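Local coordinates for OBG-type G domain-containing protein (Pyrococcus horikoshii, PDB 2E87), which binds GDP and is probably a GTPase of the Obg class related to Nog1, although its cellular role is unknown, at residues V136-V139 and L140-D144. Numbering follows the deposited sequence.
Sequences VASV and LRDID
Val136 with Leu140 and Ala137 with Arg141 form a local contact between successive turns near the C-terminal end of helix 122-142, in the helical bundle of the NOG1 N-terminal domain, away from the nucleotide site. The i to i+4 backbone hydrogen bonds continue here: Leu140 N donates to Val136 O at 3.0 Å and 167°, Arg141 N to Ala137 O and Asp142 N to Ser138 O. Val139 O accepts two bonds, both weak, from Asp142 N and from Ile143 N, the latter at 3.4 Å, and Ile143 is the N-cap residue of helix 144-156.

Aliphatic Val136, Val139 and Leu140 are buried against neighbouring helices, which suits side chains without polar groups. Val136 CG1 lies 4.2 Å from Leu140 CD1; both residues touch helix 38-67, and Leu140 also reaches Leu17 and Ile18 of helix 14-30, while Val139 packs on Trp100 and Ala101 of helix 88-117. At Arg141, CG anti to the carbonyl carbon (chi1 -70°) and an extended chain lead the guanidinium back along the helix, where NH1 comes obliquely to within 3.5 Å of the short Ala137 CB. Between two short polar residues one turn apart, one water lies 3.0 Å from Ser138 OG and donates a hydrogen bond to Asp142 OD1 at 2.7 Å.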
ATOM      1  N   VAL A 136      18.438 -20.391 -20.528  1.00 33.58           N
ATOM      2  CA  VAL A 136      17.772 -20.102 -19.272  1.00 33.73           C
ATOM      3  C   VAL A 136      18.495 -18.951 -18.600  1.00 32.70           C
ATOM      4  O   VAL A 136      17.867 -18.000 -18.136  1.00 28.53           O
ATOM      5  CB  VAL A 136      17.764 -21.326 -18.316  1.00 36.39           C
ATOM      6  CG1 VAL A 136      17.184 -20.922 -16.978  1.00 24.24           C
ATOM      7  CG2 VAL A 136      16.930 -22.447 -18.907  1.00 34.51           C
ATOM      8  N   ALA A 137      19.820 -19.041 -18.543  1.00 31.32           N
ATOM      9  CA  ALA A 137      20.613 -17.983 -17.935  1.00 36.75           C
ATOM     10  C   ALA A 137      20.325 -16.639 -18.617  1.00 34.80           C
ATOM     11  O   ALA A 137      20.219 -15.603 -17.965  1.00 38.44           O
ATOM     12  CB  ALA A 137      22.088 -18.315 -18.044  1.00 34.86           C
ATOM     13  N   SER A 138      20.190 -16.667 -19.933  1.00 39.14           N
ATOM     14  CA  SER A 138      19.916 -15.468 -20.707  1.00 38.96           C
ATOM     15  C   SER A 138      18.519 -14.883 -20.429  1.00 37.63           C
ATOM     16  O   SER A 138      18.365 -13.669 -20.282  1.00 31.13           O
ATOM     17  CB  SER A 138      20.075 -15.778 -22.195  1.00 39.48           C
ATOM     18  OG  SER A 138      19.648 -14.690 -22.988  1.00 44.98           O
ATOM     19  N   VAL A 139      17.503 -15.740 -20.376  1.00 34.52           N
ATOM     20  CA  VAL A 139      16.153 -15.266 -20.091  1.00 30.53           C
ATOM     21  C   VAL A 139      16.161 -14.586 -18.726  1.00 31.68           C
ATOM     22  O   VAL A 139      15.611 -13.501 -18.569  1.00 35.44           O
ATOM     23  CB  VAL A 139      15.122 -16.435 -20.103  1.00 33.29           C
ATOM     24  CG1 VAL A 139      13.769 -15.969 -19.601  1.00 28.45           C
ATOM     25  CG2 VAL A 139      14.969 -16.975 -21.511  1.00 30.70           C
ATOM     26  N   LEU A 140      16.821 -15.196 -17.746  1.00 32.67           N
ATOM     27  CA  LEU A 140      16.867 -14.611 -16.402  1.00 34.88           C
ATOM     28  C   LEU A 140      17.649 -13.307 -16.370  1.00 40.14           C
ATOM     29  O   LEU A 140      17.323 -12.398 -15.594  1.00 36.21           O
ATOM     30  CB  LEU A 140      17.472 -15.594 -15.388  1.00 29.20           C
ATOM     31  CG  LEU A 140      16.646 -16.856 -15.150  1.00 37.06           C
ATOM     32  CD1 LEU A 140      17.349 -17.786 -14.148  1.00 35.09           C
ATOM     33  CD2 LEU A 140      15.261 -16.424 -14.653  1.00 31.69           C
ATOM     34  N   ARG A 141      18.695 -13.210 -17.188  1.00 40.65           N
ATOM     35  CA  ARG A 141      19.447 -11.967 -17.217  1.00 37.49           C
ATOM     36  C   ARG A 141      18.625 -10.896 -17.908  1.00 35.04           C
ATOM     37  O   ARG A 141      18.778  -9.723 -17.610  1.00 29.90           O
ATOM     38  CB  ARG A 141      20.817 -12.150 -17.874  1.00 37.07           C
ATOM     39  CG  ARG A 141      21.728 -12.968 -16.980  1.00 37.00           C
ATOM     40  CD  ARG A 141      23.139 -13.089 -17.490  1.00 43.98           C
ATOM     41  NE  ARG A 141      23.928 -13.992 -16.648  1.00 49.38           N
ATOM     42  CZ  ARG A 141      24.414 -15.164 -17.061  1.00 52.79           C
ATOM     43  NH1 ARG A 141      24.188 -15.573 -18.309  1.00 47.94           N
ATOM     44  NH2 ARG A 141      25.132 -15.922 -16.234  1.00 49.74           N
ATOM     45  N   ASP A 142      17.717 -11.296 -18.790  1.00 32.09           N
ATOM     46  CA  ASP A 142      16.869 -10.309 -19.447  1.00 37.74           C
ATOM     47  C   ASP A 142      16.004  -9.591 -18.393  1.00 42.45           C
ATOM     48  O   ASP A 142      15.690  -8.411 -18.547  1.00 44.32           O
ATOM     49  CB  ASP A 142      15.921 -10.959 -20.463  1.00 42.69           C
ATOM     50  CG  ASP A 142      16.632 -11.483 -21.699  1.00 42.49           C
ATOM     51  OD1 ASP A 142      17.730 -10.987 -22.019  1.00 41.89           O
ATOM     52  OD2 ASP A 142      16.068 -12.382 -22.367  1.00 45.77           O
ATOM     53  N   ILE A 143      15.613 -10.305 -17.332  1.00 37.27           N
ATOM     54  CA  ILE A 143      14.776  -9.695 -16.295  1.00 37.92           C
ATOM     55  C   ILE A 143      15.482  -9.364 -14.980  1.00 38.18           C
ATOM     56  O   ILE A 143      14.817  -8.985 -14.016  1.00 37.19           O
ATOM     57  CB  ILE A 143      13.535 -10.578 -15.938  1.00 36.67           C
ATOM     58  CG1 ILE A 143      13.985 -11.873 -15.278  1.00 26.77           C
ATOM     59  CG2 ILE A 143      12.714 -10.877 -17.180  1.00 29.84           C
ATOM     60  CD1 ILE A 143      12.849 -12.638 -14.635  1.00 34.82           C
ATOM     61  N   ASP A 144      16.809  -9.488 -14.941  1.00 32.41           N
ATOM     62  CA  ASP A 144      17.577  -9.221 -13.715  1.00 32.38           C
ATOM     63  C   ASP A 144      17.294  -7.822 -13.129  1.00 38.45           C
ATOM     64  O   ASP A 144      17.097  -7.679 -11.910  1.00 29.75           O
ATOM     65  CB  ASP A 144      19.089  -9.369 -13.973  1.00 31.18           C
ATOM     66  CG  ASP A 144      19.906  -9.463 -12.677  1.00 40.30           C
ATOM     67  OD1 ASP A 144      20.952  -8.788 -12.568  1.00 50.29           O
ATOM     68  OD2 ASP A 144      19.512 -10.226 -11.769  1.00 37.10           O
TER
HETATM   69  O   HOH W   1      20.257 -11.957 -21.788  1.00 51.38           O